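Local coordinates for tryptophan--tRNA ligase (Pyrococcus horikoshii, PDB 3JXE), which catalyses the ATP-dependent attachment of L-tryptophan to its cognate tRNA, as a class I aminoacyl-tRNA synthetase, at residues 25-35 against 50-61. Numbering follows the deposited sequence.
Sequences FGTSPLTEDLL and FRRKFFFSHRDY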
loop_
_atom_site.group_PDB
_atom_site.type_symbol
_atom_site.label_atom_id
_atom_site.label_comp_id
_atom_site.label_asym_id
_atom_site.label_seq_id
_atom_site.Cartn_x
_atom_site.Cartn_y
_atom_site.Cartn_z
ATOM N N PHE B 25 -24.093 -8.110 12.893
ATOM C CA PHE B 25 -22.956 -7.197 12.765
ATOM C C PHE B 25 -22.598 -6.518 14.090
ATOM O O PHE B 25 -21.521 -5.931 14.222
ATOM C CB PHE B 25 -23.232 -6.148 11.679
ATOM C CG PHE B 25 -22.957 -6.627 10.272
ATOM C CD1 PHE B 25 -22.525 -5.732 9.302
ATOM C CD2 PHE B 25 -23.120 -7.964 9.916
ATOM C CE1 PHE B 25 -22.271 -6.152 8.003
ATOM C CE2 PHE B 25 -22.862 -8.396 8.618
ATOM C CZ PHE B 25 -22.437 -7.485 7.660
ATOM N N GLY B 26 -23.505 -6.605 15.062
ATOM C CA GLY B 26 -23.283 -6.032 16.387
ATOM C C GLY B 26 -23.476 -4.529 16.452
ATOM O O GLY B 26 -22.988 -3.874 17.372
ATOM N N THR B 27 -24.190 -3.982 15.472
ATOM C CA THR B 27 -24.504 -2.557 15.439
ATOM C C THR B 27 -25.696 -2.257 16.350
ATOM O O THR B 27 -26.313 -3.174 16.895
ATOM C CB THR B 27 -24.807 -2.072 14.003
ATOM O OG1 THR B 27 -25.987 -2.722 13.512
ATOM C CG2 THR B 27 -23.641 -2.368 13.070
ATOM N N SER B 28 -26.010 -0.976 16.516
ATOM C CA SER B 28 -27.145 -0.563 17.337
ATOM C C SER B 28 -28.175 0.214 16.510
ATOM O O SER B 28 -27.795 1.018 15.655
ATOM C CB SER B 28 -26.672 0.258 18.541
ATOM O OG SER B 28 -25.799 1.301 18.141
ATOM N N PRO B 29 -29.482 -0.033 16.755
ATOM C CA PRO B 29 -30.557 0.629 16.007
ATOM C C PRO B 29 -30.592 2.141 16.221
ATOM O O PRO B 29 -30.359 2.617 17.336
ATOM C CB PRO B 29 -31.828 -0.016 16.572
ATOM C CG PRO B 29 -31.438 -0.520 17.912
ATOM C CD PRO B 29 -30.020 -0.968 17.761
ATOM N N LEU B 30 -30.880 2.876 15.148
ATOM C CA LEU B 30 -30.954 4.334 15.188
ATOM C C LEU B 30 -32.264 4.759 15.848
ATOM O O LEU B 30 -33.286 4.926 15.176
ATOM C CB LEU B 30 -30.855 4.915 13.773
ATOM C CG LEU B 30 -29.935 6.111 13.504
ATOM C CD1 LEU B 30 -30.162 6.620 12.088
ATOM C CD2 LEU B 30 -30.115 7.240 14.515
ATOM N N THR B 31 -32.216 4.929 17.168
ATOM C CA THR B 31 -33.408 5.200 17.975
ATOM C C THR B 31 -34.127 6.481 17.567
ATOM O O THR B 31 -33.506 7.432 17.082
ATOM C CB THR B 31 -33.080 5.269 19.488
ATOM O OG1 THR B 31 -32.131 6.316 19.733
ATOM C CG2 THR B 31 -32.519 3.940 19.989
ATOM N N GLU B 32 -35.443 6.484 17.778
ATOM C CA GLU B 32 -36.312 7.628 17.487
ATOM C C GLU B 32 -35.859 8.878 18.244
ATOM O O GLU B 32 -36.062 10.003 17.779
ATOM C CB GLU B 32 -37.768 7.301 17.853
ATOM C CG GLU B 32 -38.316 5.986 17.271
ATOM C CD GLU B 32 -37.848 4.738 18.024
ATOM O OE1 GLU B 32 -37.678 4.799 19.264
ATOM O OE2 GLU B 32 -37.655 3.689 17.369
ATOM N N ASP B 33 -35.246 8.662 19.406
ATOM C CA ASP B 33 -34.729 9.736 20.249
ATOM C C ASP B 33 -33.548 10.451 19.596
ATOM O O ASP B 33 -33.441 11.676 19.671
ATOM C CB ASP B 33 -34.312 9.186 21.617
ATOM C CG ASP B 33 -35.450 8.482 22.341
ATOM O OD1 ASP B 33 -35.735 8.860 23.502
ATOM O OD2 ASP B 33 -36.060 7.556 21.751
ATOM N N LEU B 34 -32.671 9.676 18.958
ATOM C CA LEU B 34 -31.482 10.223 18.302
ATOM C C LEU B 34 -31.824 11.107 17.104
ATOM O O LEU B 34 -31.144 12.104 16.852
ATOM C CB LEU B 34 -30.526 9.100 17.882
ATOM C CG LEU B 34 -29.639 8.486 18.971
ATOM C CD1 LEU B 34 -29.060 7.165 18.500
ATOM C CD2 LEU B 34 -28.527 9.441 19.394
ATOM N N LEU B 35 -32.877 10.739 16.377
ATOM C CA LEU B 35 -33.358 11.524 15.242
ATOM C C LEU B 35 -33.801 12.924 15.672
ATOM O O LEU B 35 -33.432 13.917 15.046
ATOM C CB LEU B 35 -34.508 10.801 14.528
ATOM C CG LEU B 35 -34.202 9.810 13.399
ATOM C CD1 LEU B 35 -33.593 8.515 13.916
ATOM C CD2 LEU B 35 -35.471 9.512 12.620
ATOM N N PHE B 50 -33.637 10.254 6.384
ATOM C CA PHE B 50 -33.431 10.197 7.829
ATOM C C PHE B 50 -34.734 9.976 8.595
ATOM O O PHE B 50 -34.839 9.031 9.379
ATOM C CB PHE B 50 -32.695 11.438 8.352
ATOM C CG PHE B 50 -31.199 11.385 8.171
ATOM C CD1 PHE B 50 -30.496 10.194 8.357
ATOM C CD2 PHE B 50 -30.488 12.537 7.842
ATOM C CE1 PHE B 50 -29.114 10.147 8.193
ATOM C CE2 PHE B 50 -29.105 12.501 7.680
ATOM C CZ PHE B 50 -28.418 11.304 7.856
ATOM N N ARG B 51 -35.723 10.835 8.358
ATOM C CA ARG B 51 -36.996 10.763 9.085
ATOM C C ARG B 51 -37.850 9.550 8.719
ATOM O O ARG B 51 -38.647 9.085 9.536
ATOM C CB ARG B 51 -37.806 12.063 8.954
ATOM C CG ARG B 51 -38.009 12.581 7.536
ATOM C CD ARG B 51 -39.202 13.530 7.472
ATOM N NE ARG B 51 -38.956 14.689 6.611
ATOM C CZ ARG B 51 -39.170 14.725 5.298
ATOM N NH1 ARG B 51 -39.633 13.659 4.657
ATOM N NH2 ARG B 51 -38.911 15.833 4.619
ATOM N N ARG B 52 -37.679 9.035 7.504
ATOM C CA ARG B 52 -38.406 7.838 7.078
ATOM C C ARG B 52 -37.611 6.555 7.341
ATOM O O ARG B 52 -37.974 5.477 6.862
ATOM C CB ARG B 52 -38.841 7.946 5.613
ATOM C CG ARG B 52 -39.893 9.017 5.369
ATOM C CD ARG B 52 -40.391 8.993 3.942
ATOM N NE ARG B 52 -41.001 10.266 3.561
ATOM C CZ ARG B 52 -41.299 10.619 2.313
ATOM N NH1 ARG B 52 -41.049 9.798 1.301
ATOM N NH2 ARG B 52 -41.849 11.801 2.075
ATOM N N LYS B 53 -36.533 6.697 8.112
ATOM C CA LYS B 53 -35.726 5.578 8.623
ATOM C C LYS B 53 -35.142 4.652 7.550
ATOM O O LYS B 53 -35.125 3.427 7.709
ATOM C CB LYS B 53 -36.500 4.788 9.693
ATOM C CG LYS B 53 -36.698 5.552 10.993
ATOM C CD LYS B 53 -37.695 4.861 11.906
ATOM C CE LYS B 53 -37.939 5.685 13.162
ATOM N NZ LYS B 53 -38.998 5.089 14.023
ATOM N N PHE B 54 -34.667 5.248 6.459
ATOM C CA PHE B 54 -33.891 4.517 5.460
ATOM C C PHE B 54 -32.515 4.229 6.047
ATOM O O PHE B 54 -31.946 3.155 5.832
ATOM C CB PHE B 54 -33.778 5.314 4.158
ATOM C CG PHE B 54 -32.975 4.626 3.091
ATOM C CD1 PHE B 54 -31.768 5.162 2.660
ATOM C CD2 PHE B 54 -33.422 3.436 2.522
ATOM C CE1 PHE B 54 -31.021 4.527 1.671
ATOM C CE2 PHE B 54 -32.682 2.794 1.535
ATOM C CZ PHE B 54 -31.479 3.342 1.108
ATOM N N PHE B 55 -31.991 5.205 6.786
ATOM C CA PHE B 55 -30.875 4.978 7.686
ATOM C C PHE B 55 -31.444 4.407 8.980
ATOM O O PHE B 55 -32.154 5.094 9.718
ATOM C CB PHE B 55 -30.104 6.273 7.935
ATOM C CG PHE B 55 -29.119 6.607 6.853
ATOM C CD1 PHE B 55 -29.535 7.219 5.674
ATOM C CD2 PHE B 55 -27.770 6.306 7.011
ATOM C CE1 PHE B 55 -28.621 7.526 4.669
ATOM C CE2 PHE B 55 -26.848 6.610 6.014
ATOM C CZ PHE B 55 -27.275 7.221 4.842
ATOM N N PHE B 56 -31.137 3.139 9.233
ATOM C CA PHE B 56 -31.792 2.368 10.285
ATOM C C PHE B 56 -30.856 1.998 11.430
ATOM O O PHE B 56 -31.306 1.758 12.553
ATOM C CB PHE B 56 -32.406 1.097 9.688
ATOM C CG PHE B 56 -31.389 0.074 9.249
ATOM C CD1 PHE B 56 -31.224 -1.106 9.964
ATOM C CD2 PHE B 56 -30.593 0.292 8.127
ATOM C CE1 PHE B 56 -30.288 -2.054 9.568
ATOM C CE2 PHE B 56 -29.653 -0.651 7.723
ATOM C CZ PHE B 56 -29.504 -1.826 8.445
ATOM N N SER B 57 -29.559 1.946 11.137
ATOM C CA SER B 57 -28.559 1.496 12.099
ATOM C C SER B 57 -27.442 2.520 12.282
ATOM O O SER B 57 -27.189 3.340 11.400
ATOM C CB SER B 57 -27.979 0.152 11.659
ATOM O OG SER B 57 -26.991 -0.294 12.565
ATOM N N HIS B 58 -26.778 2.464 13.433
ATOM C CA HIS B 58 -25.681 3.378 13.730
ATOM C C HIS B 58 -24.610 2.744 14.618
ATOM O O HIS B 58 -24.798 1.656 15.167
ATOM C CB HIS B 58 -26.210 4.664 14.380
ATOM C CG HIS B 58 -26.425 4.554 15.859
ATOM N ND1 HIS B 58 -27.579 4.040 16.409
ATOM C CD2 HIS B 58 -25.630 4.892 16.903
ATOM C CE1 HIS B 58 -27.486 4.065 17.727
ATOM N NE2 HIS B 58 -26.313 4.579 18.052
ATOM N N ARG B 59 -23.487 3.443 14.739
ATOM C CA ARG B 59 -22.435 3.112 15.691
ATOM C C ARG B 59 -21.930 4.406 16.311
ATOM O O ARG B 59 -21.549 5.327 15.588
ATOM C CB ARG B 59 -21.283 2.384 15.001
ATOM C CG ARG B 59 -21.495 0.897 14.827
ATOM C CD ARG B 59 -20.166 0.183 14.687
ATOM N NE ARG B 59 -20.231 -1.181 15.203
ATOM C CZ ARG B 59 -20.230 -2.274 14.447
ATOM N NH1 ARG B 59 -20.155 -2.171 13.132
ATOM N NH2 ARG B 59 -20.295 -3.472 15.007
ATOM N N ASP B 60 -21.952 4.481 17.643
ATOM C CA ASP B 60 -21.451 5.645 18.395
ATOM C C ASP B 60 -21.965 7.006 17.909
ATOM O O ASP B 60 -21.277 8.023 18.055
ATOM C CB ASP B 60 -19.913 5.656 18.417
ATOM C CG ASP B 60 -19.331 4.785 19.515
ATOM O OD1 ASP B 60 -20.101 4.137 20.258
ATOM O OD2 ASP B 60 -18.088 4.751 19.631
ATOM N N TYR B 61 -23.169 7.028 17.339
ATOM C CA TYR B 61 -23.740 8.271 16.817
ATOM C C TYR B 61 -24.141 9.227 17.943
ATOM O O TYR B 61 -24.099 10.448 17.775
ATOM C CB TYR B 61 -24.922 7.994 15.881
ATOM C CG TYR B 61 -25.435 9.234 15.185
ATOM C CD1 TYR B 61 -24.687 9.853 14.186
ATOM C CD2 TYR B 61 -26.662 9.794 15.532
ATOM C CE1 TYR B 61 -25.145 10.997 13.553
ATOM C CE2 TYR B 61 -27.131 10.936 14.899
ATOM C CZ TYR B 61 -26.366 11.532 13.912
ATOM O OH TYR B 61 -26.814 12.663 13.276
#
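Two donors from S28 converge on H58 O: the backbone N at 3.2 Å and S28 OG, also at 3.2 Å but well above the carbonyl plane. The return bond from H58 N to S28 O (2.8 Å) completes an antiparallel hydrogen-bonded pair. P29 and S57 form the adjoining non-hydrogen-bonded pair, and L30 N donates to F56 O. This register pairs strand 28-29 with 55-59; in the strand order it is an outermost strand of the chain's mixed sheet, in the Rossmann-type class I catalytic domain.

The H58 ring is held between the two elements of 25-35. S28 OG lies over one face, offset toward the rim, while L34 CD1, from helix 32-42, makes a CH-pi contact with the opposite face, 28° off the ring normal. A chi1 of 84°, which sets CG of H58 between its backbone N and carbonyl carbon, turns the ring toward 25-35, between these two groups. P29 O lies at the ring edge, near its plane, 3.2 Å from H58 CE1. L30 CD1 continues the packing toward F55 O and CB; the F55 side chain is about 8 Å from the bound tryptophanyl-5'AMP.

On the S57 side, T27 OG1 and S57 OG are 2.8 Å apart and hydrogen-bonded, with H240 ND1 of strand 237-241 a further partner of S57 OG. The R59 guanidinium spans two sites: NH1 forms a salt bridge with D218, while NH2 donates to F25 O at 2.9 Å, with the carbonyl oxygen 25° out of the guanidinium plane. The methyl CG2 of T27 rests over one face of that group, 3.5 Å from R59 NH1.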